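Local coordinates for protein fuculose-1-phosphate aldolase (Glaciozyma antarctica, PDB 4XXF) that is a zinc-binding member of the class II aldolase/adducin family, of the AraD-like clan, and assembles from four chains, at residues V59-L64 against R91-N95; A104-R109 against A167-K173. All blocks are in the same frame, centred on the assembly; numbering follows the deposited sequence.

Interaction 1: residues V59-L64 against R91-N95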
ATOM      1  N   VAL A  59      20.698  -5.406  20.968  1.00 12.14           N
ATOM      2  CA  VAL A  59      19.727  -4.413  20.527  1.00 12.25           C
ATOM      3  C   VAL A  59      20.228  -3.768  19.245  1.00 12.52           C
ATOM      4  O   VAL A  59      21.427  -3.770  18.954  1.00 12.55           O
ATOM      5  CB  VAL A  59      19.481  -3.345  21.641  1.00 13.42           C
ATOM      6  CG1 VAL A  59      20.742  -2.571  21.924  1.00 15.23           C
ATOM      7  CG2 VAL A  59      18.338  -2.390  21.294  1.00 17.04           C
ATOM      8  N   ASN A  60      19.301  -3.230  18.462  1.00 11.73           N
ATOM      9  CA  ASN A  60      19.665  -2.416  17.308  1.00 13.17           C
ATOM     10  C   ASN A  60      20.351  -1.120  17.726  1.00 13.27           C
ATOM     11  O   ASN A  60      19.991  -0.526  18.743  1.00 14.43           O
ATOM     12  CB  ASN A  60      18.420  -2.111  16.479  1.00 12.34           C
ATOM     13  CG  ASN A  60      17.315  -1.472  17.295  1.00 14.08           C
ATOM     14  OD1 ASN A  60      16.769  -2.073  18.226  1.00 14.48           O
ATOM     15  ND2 ASN A  60      16.962  -0.242  16.936  1.00 13.41           N
ATOM     16  N   PRO A  61      21.377  -0.698  16.964  1.00 12.00           N
ATOM     17  CA  PRO A  61      22.094   0.538  17.288  1.00 13.14           C
ATOM     18  C   PRO A  61      21.308   1.762  16.829  1.00 12.10           C
ATOM     19  O   PRO A  61      20.653   1.723  15.786  1.00 13.28           O
ATOM     20  CB  PRO A  61      23.406   0.393  16.521  1.00 12.99           C
ATOM     21  CG  PRO A  61      23.025  -0.428  15.317  1.00 13.68           C
ATOM     22  CD  PRO A  61      21.991  -1.411  15.825  1.00 12.53           C
ATOM     23  N   PHE A  62      21.368   2.830  17.604  1.00 12.45           N
ATOM     24  CA  PHE A  62      20.545   4.012  17.376  1.00 12.53           C
ATOM     25  C   PHE A  62      20.807   4.644  16.013  1.00 13.16           C
ATOM     26  O   PHE A  62      21.942   4.954  15.673  1.00 13.80           O
ATOM     27  CB  PHE A  62      20.820   5.018  18.505  1.00 13.13           C
ATOM     28  CG  PHE A  62      19.740   6.059  18.720  1.00 15.62           C
ATOM     29  CD1 PHE A  62      18.447   5.908  18.235  1.00 15.59           C
ATOM     30  CD2 PHE A  62      20.041   7.199  19.454  1.00 17.21           C
ATOM     31  CE1 PHE A  62      17.485   6.886  18.473  1.00 16.57           C
ATOM     32  CE2 PHE A  62      19.087   8.168  19.692  1.00 22.37           C
ATOM     33  CZ  PHE A  62      17.809   8.012  19.194  1.00 20.46           C
ATOM     34  N   GLY A  63      19.746   4.834  15.237  1.00 13.68           N
ATOM     35  CA  GLY A  63      19.846   5.564  13.983  1.00 13.62           C
ATOM     36  C   GLY A  63      20.047   4.737  12.723  1.00 12.90           C
ATOM     37  O   GLY A  63      19.973   5.276  11.624  1.00 14.18           O
ATOM     38  N   LEU A  64      20.339   3.448  12.862  1.00 11.91           N
ATOM     39  CA  LEU A  64      20.514   2.602  11.684  1.00 11.54           C
ATOM     40  C   LEU A  64      19.158   2.109  11.165  1.00 12.66           C
ATOM     41  O   LEU A  64      18.335   1.589  11.922  1.00 12.62           O
ATOM     42  CB  LEU A  64      21.417   1.407  12.004  1.00 13.63           C
ATOM     43  CG  LEU A  64      21.672   0.447  10.841  1.00 12.71           C
ATOM     44  CD1 LEU A  64      22.383   1.130   9.693  1.00 16.85           C
ATOM     45  CD2 LEU A  64      22.487  -0.720  11.334  1.00 14.94           C
ATOM     46  N   ARG A  91      28.900   3.827  15.417  1.00 18.09           N
ATOM     47  CA  ARG A  91      27.510   3.673  15.851  1.00 16.17           C
ATOM     48  C   ARG A  91      27.386   2.623  16.947  1.00 16.25           C
ATOM     49  O   ARG A  91      26.525   1.750  16.914  1.00 15.74           O
ATOM     50  CB  ARG A  91      26.591   3.326  14.669  1.00 15.53           C
ATOM     51  CG  ARG A  91      25.130   3.711  14.915  1.00 14.35           C
ATOM     52  CD  ARG A  91      24.169   3.182  13.854  1.00 13.86           C
ATOM     53  NE  ARG A  91      24.380   3.803  12.548  1.00 14.81           N
ATOM     54  CZ  ARG A  91      23.902   4.998  12.201  1.00 15.68           C
ATOM     55  NH1 ARG A  91      23.175   5.696  13.060  1.00 15.77           N
ATOM     56  NH2 ARG A  91      24.151   5.489  10.996  1.00 16.82           N
ATOM     57  N   ARG A  92      28.269   2.714  17.929  1.00 19.61           N
ATOM     58  CA  ARG A  92      28.137   1.909  19.133  1.00 17.82           C
ATOM     59  C   ARG A  92      27.372   2.729  20.156  1.00 17.43           C
ATOM     60  O   ARG A  92      27.897   3.126  21.199  1.00 20.98           O
ATOM     61  CB  ARG A  92      29.512   1.469  19.633  1.00 21.04           C
ATOM     62  CG  ARG A  92      30.098   0.413  18.713  1.00 20.58           C
ATOM     63  CD  ARG A  92      31.558   0.117  18.956  1.00 22.07           C
ATOM     64  NE  ARG A  92      31.961  -0.969  18.069  1.00 24.99           N
ATOM     65  CZ  ARG A  92      33.158  -1.096  17.516  1.00 27.61           C
ATOM     66  NH1 ARG A  92      34.108  -0.202  17.762  1.00 32.15           N
ATOM     67  NH2 ARG A  92      33.407  -2.126  16.718  1.00 32.64           N
ATOM     68  N   ILE A  93      26.109   2.973  19.813  1.00 18.04           N
ATOM     69  CA  ILE A  93      25.240   3.843  20.591  0.54 17.48           C
ATOM     70  C   ILE A  93      23.846   3.257  20.698  1.00 16.73           C
ATOM     71  O   ILE A  93      23.333   2.652  19.759  1.00 15.92           O
ATOM     72  CB  ILE A  93      25.142   5.263  19.981  0.54 18.52           C
ATOM     73  CG1 ILE A  93      24.760   5.194  18.499  0.54 18.53           C
ATOM     74  CG2 ILE A  93      26.446   6.016  20.164  0.54 21.98           C
ATOM     75  CD1 ILE A  93      24.391   6.545  17.909  0.54 22.87           C
ATOM     76  N   VAL A  94      23.238   3.427  21.865  1.00 19.44           N
ATOM     77  CA  VAL A  94      21.890   2.948  22.114  1.00 18.96           C
ATOM     78  C   VAL A  94      20.982   4.144  22.391  1.00 21.26           C
ATOM     79  O   VAL A  94      21.414   5.145  22.960  1.00 22.64           O
ATOM     80  CB  VAL A  94      21.850   1.940  23.303  1.00 18.30           C
ATOM     81  CG1 VAL A  94      22.144   2.635  24.639  1.00 21.78           C
ATOM     82  CG2 VAL A  94      20.517   1.206  23.358  1.00 21.78           C
ATOM     83  N   ASN A  95      19.734   4.058  21.944  1.00 19.31           N
ATOM     84  CA  ASN A  95      18.714   5.005  22.370  1.00 23.02           C
ATOM     85  C   ASN A  95      18.375   4.687  23.832  1.00 19.14           C
ATOM     86  O   ASN A  95      17.698   3.699  24.111  1.00 19.42           O
ATOM     87  CB  ASN A  95      17.501   4.904  21.439  1.00 27.02           C
ATOM     88  CG  ASN A  95      16.250   5.583  21.986  1.00 30.36           C
ATOM     89  OD1 ASN A  95      16.295   6.366  22.933  1.00 37.73           O
ATOM     90  ND2 ASN A  95      15.116   5.284  21.364  1.00 37.00           N
TER
HETATM   91  O   HOH W   1      19.065   1.817  19.938  1.00 21.83           O
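Arg-91 reaches across to the type II turn Pro-61 to Leu-64: its NH1 donates to Phe-62 O (3.0 Å), while one guanidinium face lies against Gly-63 O and Leu-64 N. Gly-63, the third residue of the turn, has the positive phi expected there, and a beta carbon on it would clash with Arg-91 NH1. Ile-93 supplies the backbone link, its O accepting from Phe-62 N at 2.9 Å, nearly linear, and its CD1 packs on Phe-62 CB (3.9 Å). Val-94 CG2 meets Val-59 CG1 at 4.0 Å. Asn-95 lays its CB over the Phe-62 ring, 3.5 Å from the centroid, in a CH-pi contact; a water joins its N to Asn-60 O. Its side chain lies about 7 Å from a bound zinc ion. Phe-239 of a second subunit meets Phe-62 edge-to-face, so the paired loops also form part of a subunit interface. They pack together where strand 56-59 ends and helix 96-108, N-capped by Asn-95, begins, with Val-59 and Val-94 both touching Ile-75 of edge strand 75-78.

Interaction 2: residues A104-R109 against A167-K173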
ATOM      1  N   ALA A 104      13.579  -2.308  32.168  1.00 20.37           N
ATOM      2  CA  ALA A 104      12.661  -2.438  33.298  1.00 20.18           C
ATOM      3  C   ALA A 104      11.783  -3.678  33.153  1.00 19.51           C
ATOM      4  O   ALA A 104      11.579  -4.408  34.118  1.00 20.39           O
ATOM      5  CB  ALA A 104      11.795  -1.192  33.445  1.00 21.35           C
ATOM      6  N   ILE A 105      11.275  -3.938  31.951  1.00 18.22           N
ATOM      7  CA  ILE A 105      10.465  -5.135  31.751  1.00 17.62           C
ATOM      8  C   ILE A 105      11.292  -6.428  31.894  1.00 17.89           C
ATOM      9  O   ILE A 105      10.858  -7.366  32.569  1.00 18.28           O
ATOM     10  CB  ILE A 105       9.775  -5.116  30.370  1.00 16.29           C
ATOM     11  CG1 ILE A 105       8.797  -3.940  30.275  1.00 17.06           C
ATOM     12  CG2 ILE A 105       9.068  -6.453  30.117  1.00 16.86           C
ATOM     13  CD1 ILE A 105       8.358  -3.632  28.839  1.00 16.70           C
ATOM     14  N   HIS A 106      12.460  -6.486  31.245  1.00 18.50           N
ATOM     15  CA  HIS A 106      13.341  -7.660  31.353  1.00 18.88           C
ATOM     16  C   HIS A 106      13.691  -7.958  32.827  1.00 22.62           C
ATOM     17  O   HIS A 106      13.824  -9.120  33.227  1.00 22.56           O
ATOM     18  CB  HIS A 106      14.652  -7.464  30.558  1.00 19.35           C
ATOM     19  CG  HIS A 106      14.522  -7.581  29.065  1.00 18.85           C
ATOM     20  ND1 HIS A 106      14.210  -8.758  28.418  1.00 20.20           N
ATOM     21  CD2 HIS A 106      14.770  -6.673  28.089  1.00 17.03           C
ATOM     22  CE1 HIS A 106      14.218  -8.555  27.110  1.00 18.53           C
ATOM     23  NE2 HIS A 106      14.556  -7.295  26.883  1.00 17.95           N
ATOM     24  N   LYS A 107      13.852  -6.912  33.635  1.00 21.60           N
ATOM     25  CA  LYS A 107      14.208  -7.077  35.039  1.00 22.14           C
ATOM     26  C   LYS A 107      13.039  -7.644  35.830  1.00 22.44           C
ATOM     27  O   LYS A 107      13.217  -8.517  36.678  1.00 30.51           O
ATOM     28  CB  LYS A 107      14.647  -5.742  35.634  1.00 24.95           C
ATOM     29  CG  LYS A 107      15.211  -5.850  37.041  1.00 32.38           C
ATOM     30  CD  LYS A 107      15.174  -4.507  37.763  1.00 39.07           C
ATOM     31  CE  LYS A 107      15.877  -3.423  36.966  1.00 41.69           C
ATOM     32  NZ  LYS A 107      15.100  -2.146  36.946  1.00 47.13           N
ATOM     33  N   ALA A 108      11.840  -7.149  35.529  1.00 23.09           N
ATOM     34  CA  ALA A 108      10.630  -7.554  36.236  1.00 23.38           C
ATOM     35  C   ALA A 108      10.216  -8.970  35.870  1.00 21.62           C
ATOM     36  O   ALA A 108       9.693  -9.708  36.699  1.00 25.05           O
ATOM     37  CB  ALA A 108       9.495  -6.591  35.939  1.00 25.00           C
ATOM     38  N   ARG A 109      10.431  -9.331  34.608  1.00 21.39           N
ATOM     39  CA  ARG A 109       9.978 -10.626  34.104  1.00 21.92           C
ATOM     40  C   ARG A 109      11.105 -11.454  33.495  1.00 22.88           C
ATOM     41  O   ARG A 109      11.420 -11.303  32.314  1.00 18.78           O
ATOM     42  CB  ARG A 109       8.864 -10.417  33.085  1.00 21.84           C
ATOM     43  CG  ARG A 109       7.641  -9.752  33.696  1.00 24.66           C
ATOM     44  CD  ARG A 109       6.545  -9.499  32.675  1.00 20.50           C
ATOM     45  NE  ARG A 109       6.188 -10.692  31.905  1.00 18.17           N
ATOM     46  CZ  ARG A 109       5.270 -10.696  30.946  1.00 16.96           C
ATOM     47  NH1 ARG A 109       4.593  -9.589  30.676  1.00 18.46           N
ATOM     48  NH2 ARG A 109       5.028 -11.805  30.264  1.00 17.02           N
ATOM     49  N   ALA A 167       6.147  -1.025  32.823  1.00 21.30           N
ATOM     50  CA  ALA A 167       6.316  -2.385  33.317  1.00 20.83           C
ATOM     51  C   ALA A 167       5.185  -2.758  34.274  1.00 19.82           C
ATOM     52  O   ALA A 167       4.643  -3.862  34.196  1.00 21.33           O
ATOM     53  CB  ALA A 167       7.670  -2.546  34.000  1.00 23.32           C
ATOM     54  N   VAL A 168       4.820  -1.839  35.166  1.00 18.59           N
ATOM     55  CA  VAL A 168       3.733  -2.101  36.098  1.00 20.73           C
ATOM     56  C   VAL A 168       2.414  -2.295  35.352  1.00 21.18           C
ATOM     57  O   VAL A 168       1.648  -3.206  35.664  1.00 23.40           O
ATOM     58  CB  VAL A 168       3.597  -0.967  37.138  1.00 25.21           C
ATOM     59  CG1 VAL A 168       2.274  -1.069  37.890  1.00 29.04           C
ATOM     60  CG2 VAL A 168       4.768  -1.013  38.103  1.00 29.44           C
ATOM     61  N   ALA A 169       2.162  -1.469  34.341  1.00 19.59           N
ATOM     62  CA  ALA A 169       0.917  -1.572  33.593  1.00 19.11           C
ATOM     63  C   ALA A 169       0.831  -2.879  32.802  1.00 20.32           C
ATOM     64  O   ALA A 169      -0.247  -3.456  32.666  1.00 20.79           O
ATOM     65  CB  ALA A 169       0.762  -0.378  32.663  1.00 21.04           C
ATOM     66  N   LEU A 170       1.960  -3.332  32.267  1.00 17.58           N
ATOM     67  CA  LEU A 170       1.992  -4.548  31.456  1.00 15.81           C
ATOM     68  C   LEU A 170       1.629  -5.797  32.257  1.00 17.22           C
ATOM     69  O   LEU A 170       1.028  -6.717  31.722  1.00 17.57           O
ATOM     70  CB  LEU A 170       3.380  -4.728  30.827  1.00 16.90           C
ATOM     71  CG  LEU A 170       3.601  -5.964  29.950  1.00 16.08           C
ATOM     72  CD1 LEU A 170       2.770  -5.879  28.681  1.00 17.59           C
ATOM     73  CD2 LEU A 170       5.075  -6.104  29.604  1.00 18.24           C
ATOM     74  N   GLN A 171       2.002  -5.807  33.531  1.00 18.63           N
ATOM     75  CA  GLN A 171       1.816  -6.994  34.359  0.58 18.91           C
ATOM     76  C   GLN A 171       2.401  -8.222  33.642  1.00 17.67           C
ATOM     77  O   GLN A 171       3.504  -8.182  33.101  1.00 18.63           O
ATOM     78  CB  GLN A 171       0.327  -7.197  34.686  0.58 21.74           C
ATOM     79  CG  GLN A 171      -0.367  -5.962  35.270  0.58 21.88           C
ATOM     80  CD  GLN A 171      -1.829  -6.207  35.617  0.58 22.54           C
ATOM     81  OE1 GLN A 171      -2.438  -7.171  35.152  0.58 26.46           O
ATOM     82  NE2 GLN A 171      -2.397  -5.330  36.439  0.58 26.42           N
ATOM     83  N   GLN A 172       1.634  -9.312  33.602  1.00 18.80           N
ATOM     84  CA  GLN A 172       2.111 -10.538  32.957  1.00 17.89           C
ATOM     85  C   GLN A 172       1.569 -10.726  31.532  1.00 17.99           C
ATOM     86  O   GLN A 172       1.629 -11.825  30.979  1.00 19.08           O
ATOM     87  CB  GLN A 172       1.741 -11.760  33.812  1.00 19.23           C
ATOM     88  CG  GLN A 172       2.254 -11.710  35.252  1.00 24.15           C
ATOM     89  CD  GLN A 172       3.763 -11.617  35.330  1.00 25.19           C
ATOM     90  OE1 GLN A 172       4.477 -12.363  34.662  1.00 28.16           O
ATOM     91  NE2 GLN A 172       4.257 -10.689  36.144  1.00 30.65           N
ATOM     92  N   LYS A 173       1.057  -9.653  30.942  1.00 14.72           N
ATOM     93  CA  LYS A 173       0.408  -9.730  29.631  1.00 14.01           C
ATOM     94  C   LYS A 173       1.410  -9.717  28.477  1.00 14.60           C
ATOM     95  O   LYS A 173       2.572  -9.378  28.670  1.00 14.64           O
ATOM     96  CB  LYS A 173      -0.606  -8.596  29.504  1.00 16.26           C
ATOM     97  CG  LYS A 173      -1.740  -8.735  30.537  1.00 17.80           C
ATOM     98  CD  LYS A 173      -2.818  -7.679  30.391  1.00 21.62           C
ATOM     99  CE  LYS A 173      -3.980  -7.951  31.339  1.00 21.96           C
ATOM    100  NZ  LYS A 173      -3.574  -7.707  32.744  1.00 33.72           N
TER
HETATM  101  O   HOH W   2       3.385 -12.753  28.148  1.00 18.57           O
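Two helix C-termini lie side by side here, and the long side chain of Arg-109 spans the gap between them. Ala-104 and Ala-167 are small enough for their CB atoms to come within 4.4 Å, and Ile-105, in the mt rotamer, puts CG1 4.1 Å from Ala-167 CB and CG2 4.0 Å from Leu-170 CD2. Leu-170 is tp, which also brings CD2 to 3.7 Å from Arg-109 NH1. Ile-105 and Leu-170 both touch Val-186 of strand 182-187, so helices 96-108 and 163-170 pack next to each other on one face of the central mixed sheet of this AraD-like alpha/beta fold. Arg-109, the first residue beyond its helix, has chi1 m, chi2 t and chi3 p; the bend at chi3 carries the guanidinium to the type II' turn Leu-170 to Lys-173. There NH1 donates to Lys-173 O (2.9 Å, almost straight) and weakly to Gln-171 O (3.0 Å), and NH2 gives a hydrogen bond to a water 2.8 Å away. The mm conformation of Gln-172 folds its side chain back, leaving OE1 3.6 Å from Arg-109 NE, which forms a salt bridge with Glu-111.

Helix 96-108 ties the two contacts together: Asn-95, in interaction 1, caps its N-terminus, while its C-terminal end and Arg-109 just beyond it form one side of interaction 2. Interaction 1 closes before interaction 2 opens along the chain; their centres are 23 Å apart and their nearest atoms about 8 Å, without touching. All four segments lie within the class II aldolase/adducin region of the chain and border the central beta-sheet, interaction 1 near strands 56-59 and 75-78, interaction 2 against strand 182-187. The first meets a second subunit, whereas the second is packing within one subunit. Between the two segments of interaction 2 the chain runs through strand 114-118, which carries the zinc ligand His-117.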